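Local coordinates for protein disulfide oxidoreductase (Xylella fastidiosa, PDB 2REM) that probably acts as a periplasmic disulfide oxidoreductase of the DsbA type, catalysing thiol-disulfide exchange on other proteins, at residues Phe60-Ala65 with Arg76-Ala81; Val29-Gly34 with Ser45-Trp50. One frame throughout, in Å; residues are numbered along the deposited sequence.

Interaction 1: residues Phe60-Ala65 with Arg76-Ala81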
loop_
_atom_site.group_PDB
_atom_site.type_symbol
_atom_site.label_atom_id
_atom_site.label_comp_id
_atom_site.label_asym_id
_atom_site.label_seq_id
_atom_site.Cartn_x
_atom_site.Cartn_y
_atom_site.Cartn_z
ATOM N N PHE A 60 3.132 -6.346 7.723
ATOM C CA PHE A 60 2.782 -6.037 6.345
ATOM C C PHE A 60 1.821 -4.857 6.321
ATOM O O PHE A 60 0.761 -4.890 6.952
ATOM C CB PHE A 60 2.189 -7.275 5.669
ATOM C CG PHE A 60 1.559 -6.990 4.344
ATOM C CD1 PHE A 60 2.270 -6.371 3.342
ATOM C CD2 PHE A 60 0.234 -7.355 4.110
ATOM C CE1 PHE A 60 1.674 -6.082 2.121
ATOM C CE2 PHE A 60 -0.373 -7.084 2.878
ATOM C CZ PHE A 60 0.353 -6.444 1.894
ATOM N N THR A 61 2.204 -3.815 5.606
ATOM C CA THR A 61 1.496 -2.552 5.680
ATOM C C THR A 61 1.228 -2.056 4.283
ATOM O O THR A 61 2.108 -2.086 3.429
ATOM C CB THR A 61 2.319 -1.523 6.462
ATOM O OG1 THR A 61 2.516 -2.027 7.780
ATOM C CG2 THR A 61 1.608 -0.162 6.521
ATOM N N LEU A 62 -0.002 -1.625 4.044
ATOM C CA LEU A 62 -0.334 -0.939 2.802
ATOM C C LEU A 62 -0.099 0.531 2.960
ATOM O O LEU A 62 -0.503 1.134 3.975
ATOM C CB LEU A 62 -1.810 -1.175 2.426
ATOM C CG LEU A 62 -2.208 -2.624 2.204
ATOM C CD1 LEU A 62 -3.655 -2.660 1.793
ATOM C CD2 LEU A 62 -1.331 -3.316 1.158
ATOM N N VAL A 63 0.537 1.126 1.957
ATOM C CA VAL A 63 0.720 2.563 1.926
ATOM C C VAL A 63 0.223 3.031 0.563
ATOM O O VAL A 63 0.751 2.633 -0.493
ATOM C CB VAL A 63 2.203 3.004 2.178
ATOM C CG1 VAL A 63 2.401 4.545 1.978
ATOM C CG2 VAL A 63 2.655 2.589 3.576
ATOM N N PRO A 64 -0.802 3.895 0.576
ATOM C CA PRO A 64 -1.312 4.309 -0.708
ATOM C C PRO A 64 -0.320 5.259 -1.375
ATOM O O PRO A 64 0.380 6.025 -0.683
ATOM C CB PRO A 64 -2.636 5.001 -0.352
ATOM C CG PRO A 64 -2.456 5.511 1.017
ATOM C CD PRO A 64 -1.485 4.546 1.712
ATOM N N ALA A 65 -0.231 5.158 -2.696
ATOM C CA ALA A 65 0.573 6.024 -3.521
ATOM C C ALA A 65 -0.069 7.404 -3.657
ATOM O O ALA A 65 -1.170 7.569 -4.243
ATOM C CB ALA A 65 0.810 5.384 -4.921
ATOM N N ARG A 76 -6.497 9.043 -0.351
ATOM C CA ARG A 76 -7.279 9.560 0.740
ATOM C C ARG A 76 -8.464 8.631 1.065
ATOM O O ARG A 76 -8.790 8.435 2.239
ATOM C CB ARG A 76 -7.705 11.001 0.412
ATOM C CG ARG A 76 -7.872 11.874 1.604
ATOM C CD ARG A 76 -8.149 13.318 1.165
ATOM N NE ARG A 76 -6.955 14.002 0.685
ATOM C CZ ARG A 76 -6.026 14.574 1.446
ATOM N NH1 ARG A 76 -5.006 15.185 0.846
ATOM N NH2 ARG A 76 -6.110 14.554 2.799
ATOM N N ALA A 77 -9.083 8.059 0.029
ATOM C CA ALA A 77 -10.132 7.062 0.194
ATOM C C ALA A 77 -9.620 5.902 1.050
ATOM O O ALA A 77 -10.245 5.521 2.015
ATOM C CB ALA A 77 -10.600 6.530 -1.143
ATOM N N TYR A 78 -8.494 5.325 0.651
ATOM C CA TYR A 78 -7.916 4.234 1.420
ATOM C C TYR A 78 -7.721 4.614 2.877
ATOM O O TYR A 78 -8.100 3.875 3.774
ATOM C CB TYR A 78 -6.569 3.778 0.835
ATOM C CG TYR A 78 -5.956 2.749 1.754
ATOM C CD1 TYR A 78 -6.445 1.436 1.771
ATOM C CD2 TYR A 78 -4.915 3.103 2.635
ATOM C CE1 TYR A 78 -5.920 0.487 2.659
ATOM C CE2 TYR A 78 -4.370 2.167 3.517
ATOM C CZ TYR A 78 -4.880 0.870 3.518
ATOM O OH TYR A 78 -4.352 -0.055 4.372
ATOM N N LEU A 79 -7.077 5.755 3.106
ATOM C CA LEU A 79 -6.779 6.180 4.464
ATOM C C LEU A 79 -8.040 6.409 5.281
ATOM O O LEU A 79 -8.091 6.008 6.416
ATOM C CB LEU A 79 -5.883 7.432 4.477
ATOM C CG LEU A 79 -4.523 7.145 3.799
ATOM C CD1 LEU A 79 -3.818 8.442 3.530
ATOM C CD2 LEU A 79 -3.639 6.227 4.632
ATOM N N ALA A 80 -9.032 7.085 4.704
ATOM C CA ALA A 80 -10.308 7.290 5.399
ATOM C C ALA A 80 -10.935 5.924 5.733
ATOM O O ALA A 80 -11.385 5.701 6.841
ATOM C CB ALA A 80 -11.268 8.127 4.545
ATOM N N ALA A 81 -10.924 5.011 4.765
ATOM C CA ALA A 81 -11.456 3.657 4.985
ATOM C C ALA A 81 -10.731 2.988 6.130
ATOM O O ALA A 81 -11.338 2.332 6.967
ATOM C CB ALA A 81 -11.293 2.825 3.735
HETATM O O HOH W 1 -2.815 0.652 6.234
#
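Tyr78 OH meets one ordered water at 2.5 Å. That water donates a longer bond, 3.3 Å from its oxygen to Leu62 O, so the phenol of a helix is tied to the backbone of a strand. In the DsbA variant of the thioredoxin fold, strand 58-64 is followed by an inserted set of helices, and helix 71-83 lies at this junction. The short segments run at 139° to each other. Tyr78 leaves the helix on the strand side, and with its CG anti to the backbone N (chi1 174°) the ring continues outward to meet Leu62 and Pro64. The water sits at the ring edge, in the ring plane, while the direct contacts with the strand are van der Waals and oblique to the ring. Leu62 crosses the phenol end nearly at a right angle, with Leu62 CB 3.4 Å from Tyr78 OH, and its CD1 packs against the OH and CE1 side. Farther back along the ring, Pro64 CG and CD both lie against Tyr78 CD2. Pro64 is shared with the next helix residue, Leu79, which reaches back to it through its branched end. Phe141 of helix 135-151 packs on Leu79 as well. At the Leu79 end of the contact, Pro64 CG lies 3.8 Å from Leu79 CG.

Interaction 2: residues Val29-Gly34 with Ser45-Trp50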
loop_
_atom_site.group_PDB
_atom_site.type_symbol
_atom_site.label_atom_id
_atom_site.label_comp_id
_atom_site.label_asym_id
_atom_site.label_seq_id
_atom_site.Cartn_x
_atom_site.Cartn_y
_atom_site.Cartn_z
ATOM N N VAL A 29 7.171 -4.827 5.807
ATOM C CA VAL A 29 7.008 -4.963 4.381
ATOM C C VAL A 29 5.857 -4.065 4.003
ATOM O O VAL A 29 4.718 -4.324 4.369
ATOM C CB VAL A 29 6.711 -6.418 3.978
ATOM C CG1 VAL A 29 6.564 -6.515 2.467
ATOM C CG2 VAL A 29 7.881 -7.326 4.451
ATOM N N VAL A 30 6.180 -3.014 3.271
ATOM C CA VAL A 30 5.182 -2.103 2.752
ATOM C C VAL A 30 4.924 -2.399 1.288
ATOM O O VAL A 30 5.854 -2.666 0.516
ATOM C CB VAL A 30 5.607 -0.610 2.956
ATOM C CG1 VAL A 30 4.750 0.349 2.067
ATOM C CG2 VAL A 30 5.515 -0.240 4.420
ATOM N N GLU A 31 3.643 -2.399 0.918
ATOM C CA GLU A 31 3.256 -2.262 -0.490
ATOM C C GLU A 31 2.709 -0.866 -0.707
ATOM O O GLU A 31 1.685 -0.499 -0.113
ATOM C CB GLU A 31 2.153 -3.236 -0.889
ATOM C CG GLU A 31 1.887 -3.191 -2.416
ATOM C CD GLU A 31 0.453 -3.545 -2.818
ATOM O OE1 GLU A 31 -0.461 -3.475 -1.973
ATOM O OE2 GLU A 31 0.242 -3.884 -4.000
ATOM N N ILE A 32 3.392 -0.105 -1.549
ATOM C CA ILE A 32 2.882 1.160 -2.058
ATOM C C ILE A 32 1.992 0.767 -3.221
ATOM O O ILE A 32 2.428 0.081 -4.157
ATOM C CB ILE A 32 4.002 2.121 -2.505
ATOM C CG1 ILE A 32 4.989 2.362 -1.348
ATOM C CG2 ILE A 32 3.407 3.434 -3.093
ATOM C CD1 ILE A 32 6.183 3.250 -1.711
ATOM N N PHE A 33 0.710 1.122 -3.109
ATOM C CA PHE A 33 -0.272 0.724 -4.103
ATOM C C PHE A 33 -1.148 1.946 -4.399
ATOM O O PHE A 33 -1.191 2.916 -3.623
ATOM C CB PHE A 33 -1.179 -0.387 -3.530
ATOM C CG PHE A 33 -2.238 0.159 -2.603
ATOM C CD1 PHE A 33 -3.534 0.419 -3.069
ATOM C CD2 PHE A 33 -1.923 0.480 -1.296
ATOM C CE1 PHE A 33 -4.470 0.987 -2.241
ATOM C CE2 PHE A 33 -2.871 1.032 -0.461
ATOM C CZ PHE A 33 -4.133 1.283 -0.931
ATOM N N GLY A 34 -1.841 1.893 -5.514
ATOM C CA GLY A 34 -2.963 2.791 -5.755
ATOM C C GLY A 34 -4.162 1.968 -6.202
ATOM O O GLY A 34 -4.025 1.016 -6.978
ATOM N N SER A 45 -4.591 -10.076 -4.641
ATOM C CA SER A 45 -4.924 -11.398 -4.111
ATOM C C SER A 45 -3.669 -12.197 -3.807
ATOM O O SER A 45 -3.606 -12.842 -2.763
ATOM C CB SER A 45 -5.839 -12.170 -5.056
ATOM O OG SER A 45 -5.103 -12.587 -6.186
ATOM N N LYS A 46 -2.687 -12.157 -4.717
ATOM C CA LYS A 46 -1.404 -12.850 -4.509
ATOM C C LYS A 46 -0.692 -12.236 -3.298
ATOM O O LYS A 46 -0.123 -12.957 -2.473
ATOM C CB LYS A 46 -0.484 -12.815 -5.756
ATOM C CG LYS A 46 -0.666 -13.966 -6.736
ATOM C CD LYS A 46 0.337 -13.916 -7.916
ATOM C CE LYS A 46 0.102 -15.040 -8.933
ATOM N NZ LYS A 46 -1.041 -14.765 -9.869
ATOM N N LEU A 47 -0.755 -10.908 -3.197
ATOM C CA LEU A 47 -0.083 -10.196 -2.127
ATOM C C LEU A 47 -0.739 -10.486 -0.777
ATOM O O LEU A 47 -0.057 -10.690 0.224
ATOM C CB LEU A 47 -0.099 -8.695 -2.400
ATOM C CG LEU A 47 0.558 -7.815 -1.321
ATOM C CD1 LEU A 47 2.033 -8.140 -1.079
ATOM C CD2 LEU A 47 0.412 -6.396 -1.729
ATOM N N GLN A 48 -2.065 -10.509 -0.751
ATOM C CA GLN A 48 -2.750 -10.762 0.506
ATOM C C GLN A 48 -2.475 -12.167 0.979
ATOM O O GLN A 48 -2.250 -12.388 2.167
ATOM C CB GLN A 48 -4.252 -10.451 0.428
ATOM C CG GLN A 48 -4.575 -8.954 0.149
ATOM C CD GLN A 48 -4.200 -7.949 1.265
ATOM O OE1 GLN A 48 -3.965 -6.774 0.977
ATOM N NE2 GLN A 48 -4.166 -8.394 2.517
ATOM N N ALA A 49 -2.443 -13.121 0.046
ATOM C CA ALA A 49 -2.145 -14.495 0.404
ATOM C C ALA A 49 -0.744 -14.590 1.002
ATOM O O ALA A 49 -0.530 -15.267 2.025
ATOM C CB ALA A 49 -2.276 -15.411 -0.813
ATOM N N TRP A 50 0.199 -13.929 0.342
ATOM C CA TRP A 50 1.574 -13.845 0.809
ATOM C C TRP A 50 1.610 -13.240 2.222
ATOM O O TRP A 50 2.245 -13.773 3.113
ATOM C CB TRP A 50 2.407 -13.012 -0.174
ATOM C CG TRP A 50 3.817 -12.786 0.282
ATOM C CD1 TRP A 50 4.915 -13.531 -0.033
ATOM C CD2 TRP A 50 4.267 -11.748 1.142
ATOM N NE1 TRP A 50 6.031 -13.001 0.572
ATOM C CE2 TRP A 50 5.658 -11.908 1.301
ATOM C CE3 TRP A 50 3.626 -10.683 1.795
ATOM C CZ2 TRP A 50 6.417 -11.056 2.106
ATOM C CZ3 TRP A 50 4.378 -9.840 2.582
ATOM C CH2 TRP A 50 5.761 -10.041 2.735
#
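Val29 packs against the CH2 corner of the Trp50 indole, the two side chains arriving from opposite directions. Starting at the root of the valine, Val29 CB is 3.9 Å from Trp50 CH2. One branch comes closer: Val29 CG1 lies 3.6 Å from Trp50 CH2, obliquely to the ring, and also touches CZ3. The other branch sits at the ring edge and in its plane, with Val29 CG2 3.8 Å from Trp50 CH2. The corner of the indole thus fits against both methyls. Trp50 leaves the helix on the strand side, and with CG anti to the backbone N (chi1 176°) the ring continues outward to meet Val29. Its NE1 is hydrogen-bonded to Asp180 OD1, which ties the indole to helix 172-190 and limits its rotation.

One turn back on the helix, Leu47 lies against Glu31, two residues along the strand and on the same face. Leu47 packs beside the Glu31 side chain, though the detailed spacing at the Leu47 methyl is doubtful. Glu31 is buried, and its side chain also touches the Cys37-to-Cys40 segment, probably the CxxC redox motif. A buried acid near a CxxC helix start is known from thioredoxin and DsbA enzymes, and Glu31 is consistent with that role. Helix 38-52 covering strand 27-33 is the first half of a beta-alpha-beta unit of the thioredoxin fold.

How the interactions relate
Interactions 1 and 2 are centred 12 Å apart and follow one another along the chain, joined through neighbouring parallel strands of one sheet. Thr61 N lies 2.8 Å from Val29 O, and Ala65 N is 2.6 Å from Phe33 O, both probable backbone hydrogen bonds. Side chains also meet across this seam: the Leu62 side chain also packs on Glu31, so the leucine that touches Tyr78 in interaction 1 also borders the buried acid of interaction 2. Phe33 supplies a second bridge, its ring meeting Tyr78 edge-to-face. Near Glu31 is the Cys37-Cys40 pair, predicted to be the redox-active disulfide but not joined in this model.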